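Local structure of putative oxidoreductase (Pseudomonas putida, 3L6D) at the interface of chains A and B. The protein probably acts as an NADP-dependent oxidoreductase, pairing a 6-phosphogluconate dehydrogenase-type nucleotide-binding domain with a helical domain like that of reductive aminases. Coordinates in Å, arbitrary orientation; residue numbers count along the deposited sequence, not the author numbering. Chains: chain A/B, Putative oxidoreductase.

The interface of chains A and B. Residues chain A 226, 249, 272-273, 286-287, 289-290, 293; chain B 188, 191-192.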
loop_
_atom_site.group_PDB
_atom_site.type_symbol
_atom_site.label_atom_id
_atom_site.label_comp_id
_atom_site.label_asym_id
_atom_site.label_seq_id
_atom_site.Cartn_x
_atom_site.Cartn_y
_atom_site.Cartn_z
ATOM N N ALA A 226 12.658 1.811 1.906
ATOM C CA ALA A 226 13.055 0.910 0.832
ATOM C C ALA A 226 13.553 1.626 -0.424
ATOM O O ALA A 226 14.518 1.192 -1.041
ATOM C CB ALA A 226 11.899 0.018 0.464
ATOM N N PHE A 249 7.183 -13.806 8.883
ATOM C CA PHE A 249 6.175 -14.182 7.889
ATOM C C PHE A 249 5.702 -15.634 8.109
ATOM O O PHE A 249 4.513 -15.942 7.972
ATOM C CB PHE A 249 6.733 -14.052 6.483
ATOM C CG PHE A 249 6.972 -12.630 6.024
ATOM C CD1 PHE A 249 7.063 -11.572 6.933
ATOM C CD2 PHE A 249 7.200 -12.373 4.671
ATOM C CE1 PHE A 249 7.354 -10.302 6.508
ATOM C CE2 PHE A 249 7.461 -11.103 4.243
ATOM C CZ PHE A 249 7.546 -10.048 5.171
ATOM N N VAL A 272 8.386 -15.858 -1.787
ATOM C CA VAL A 272 9.353 -14.874 -2.289
ATOM C C VAL A 272 10.477 -14.624 -1.280
ATOM O O VAL A 272 11.675 -14.762 -1.603
ATOM C CB VAL A 272 8.643 -13.516 -2.654
ATOM C CG1 VAL A 272 9.634 -12.384 -2.776
ATOM C CG2 VAL A 272 7.852 -13.671 -3.948
ATOM N N VAL A 273 10.076 -14.289 -0.054
ATOM C CA VAL A 273 11.012 -13.996 1.015
ATOM C C VAL A 273 11.875 -15.222 1.414
ATOM O O VAL A 273 13.081 -15.071 1.648
ATOM C CB VAL A 273 10.270 -13.346 2.200
ATOM C CG1 VAL A 273 11.162 -13.226 3.422
ATOM C CG2 VAL A 273 9.751 -11.959 1.765
ATOM N N ILE A 286 15.466 -6.001 4.178
ATOM C CA ILE A 286 14.274 -6.557 3.499
ATOM C C ILE A 286 14.112 -6.062 2.062
ATOM O O ILE A 286 13.557 -6.762 1.224
ATOM C CB ILE A 286 12.980 -6.301 4.353
ATOM C CG1 ILE A 286 11.785 -7.080 3.829
ATOM C CG2 ILE A 286 12.637 -4.822 4.407
ATOM C CD1 ILE A 286 11.985 -8.591 3.832
ATOM N N ALA A 287 14.601 -4.863 1.764
ATOM C CA ALA A 287 14.496 -4.367 0.390
ATOM C C ALA A 287 15.366 -5.150 -0.615
ATOM O O ALA A 287 15.176 -5.041 -1.826
ATOM C CB ALA A 287 14.785 -2.883 0.333
ATOM N N THR A 289 15.027 -7.995 -1.170
ATOM C CA THR A 289 14.070 -8.883 -1.789
ATOM C C THR A 289 13.993 -8.553 -3.283
ATOM O O THR A 289 13.884 -9.436 -4.127
ATOM C CB THR A 289 12.669 -8.713 -1.129
ATOM O OG1 THR A 289 12.749 -9.023 0.285
ATOM C CG2 THR A 289 11.690 -9.656 -1.761
ATOM N N THR A 290 14.035 -7.258 -3.581
ATOM C CA THR A 290 14.094 -6.749 -4.939
ATOM C C THR A 290 15.093 -7.454 -5.871
ATOM O O THR A 290 14.779 -7.745 -7.036
ATOM C CB THR A 290 14.398 -5.243 -4.890
ATOM O OG1 THR A 290 13.303 -4.573 -4.232
ATOM C CG2 THR A 290 14.566 -4.687 -6.258
ATOM N N PHE A 293 14.546 -10.997 -7.749
ATOM C CA PHE A 293 13.795 -11.011 -9.009
ATOM C C PHE A 293 14.643 -10.775 -10.274
ATOM O O PHE A 293 14.132 -10.951 -11.379
ATOM C CB PHE A 293 12.642 -9.986 -8.985
ATOM C CG PHE A 293 11.610 -10.271 -7.927
ATOM C CD1 PHE A 293 11.659 -9.620 -6.708
ATOM C CD2 PHE A 293 10.624 -11.234 -8.143
ATOM C CE1 PHE A 293 10.732 -9.909 -5.713
ATOM C CE2 PHE A 293 9.681 -11.529 -7.133
ATOM C CZ PHE A 293 9.733 -10.868 -5.943
ATOM N N VAL B 188 6.014 -6.372 -0.136
ATOM C CA VAL B 188 6.570 -7.332 -1.072
ATOM C C VAL B 188 6.036 -7.123 -2.526
ATOM O O VAL B 188 6.803 -7.276 -3.479
ATOM C CB VAL B 188 6.426 -8.767 -0.539
ATOM C CG1 VAL B 188 6.813 -9.791 -1.602
ATOM C CG2 VAL B 188 7.280 -8.934 0.751
ATOM N N PHE B 191 8.366 -4.635 -3.914
ATOM C CA PHE B 191 9.640 -5.259 -4.294
ATOM C C PHE B 191 9.529 -6.045 -5.579
ATOM O O PHE B 191 10.401 -5.935 -6.448
ATOM C CB PHE B 191 10.259 -6.114 -3.144
ATOM C CG PHE B 191 10.385 -5.383 -1.852
ATOM C CD1 PHE B 191 10.705 -4.024 -1.826
ATOM C CD2 PHE B 191 10.170 -6.039 -0.636
ATOM C CE1 PHE B 191 10.814 -3.333 -0.615
ATOM C CE2 PHE B 191 10.280 -5.356 0.578
ATOM C CZ PHE B 191 10.608 -4.009 0.593
ATOM N N GLU B 192 8.455 -6.821 -5.708
ATOM C CA GLU B 192 8.227 -7.631 -6.914
ATOM C C GLU B 192 8.086 -6.766 -8.201
ATOM O O GLU B 192 8.650 -7.097 -9.239
ATOM C CB GLU B 192 7.031 -8.603 -6.723
ATOM C CG GLU B 192 6.699 -9.474 -7.960
ATOM C CD GLU B 192 5.522 -10.432 -7.771
ATOM O OE1 GLU B 192 5.728 -11.552 -7.238
ATOM O OE2 GLU B 192 4.400 -10.099 -8.196
#
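A:Thr289 and A:Ile286, both packed against the ring of B:Phe191, share a hydrogen bond: the hydroxyl OG1 of A:Thr289 donates to the A:Ile286 carbonyl O at 2.6 Å, in the carbonyl plane. Chi1 of -60° sets OG1 beside its own backbone N, from where it reaches this carbonyl; CB lies 3.7 Å from B:Phe191 CD2. The same A:Ile286 O lies over the ring's rim, 3.6 Å from B:Phe191 CE2, with the hydroxyl as its polar partner. A:Ala287 CA sits over one ring face, towards the rim, while the methyl CB of A:Ala226 meets CE1 in the ring plane at 3.7 Å. A:Thr290 brings OG1 to CB and CD1 of B:Phe191. An alanine in place of B:Phe191 would probably leave a gap between A:Ala226, A:Ala287 and A:Thr289 and take the apolar neighbour from the A:Ile286 carbonyl. Next along the helix, B:Glu192 lays its CA over the face of A:Phe293, 3.8 Å from the ring centroid. With CG anti to the backbone N (chi1 179°), the extended B:Glu192 chain runs past CZ and CE2 of A:Phe293. One turn before B:Phe191, B:Val188 splits its methyls: CG1 meets A:Val272 CG1 at 4.0 Å, and CG2 faces A:Val273 and A:Phe249. No polar bond crosses this patch. Helix 169-199 of chain B packs against 3-10 helix 286-293 and helices 204-232, 242-258 and 264-281 of chain A, in the two-fold interface of the deposited, probably biological, dimer, where the contact recurs with chains exchanged.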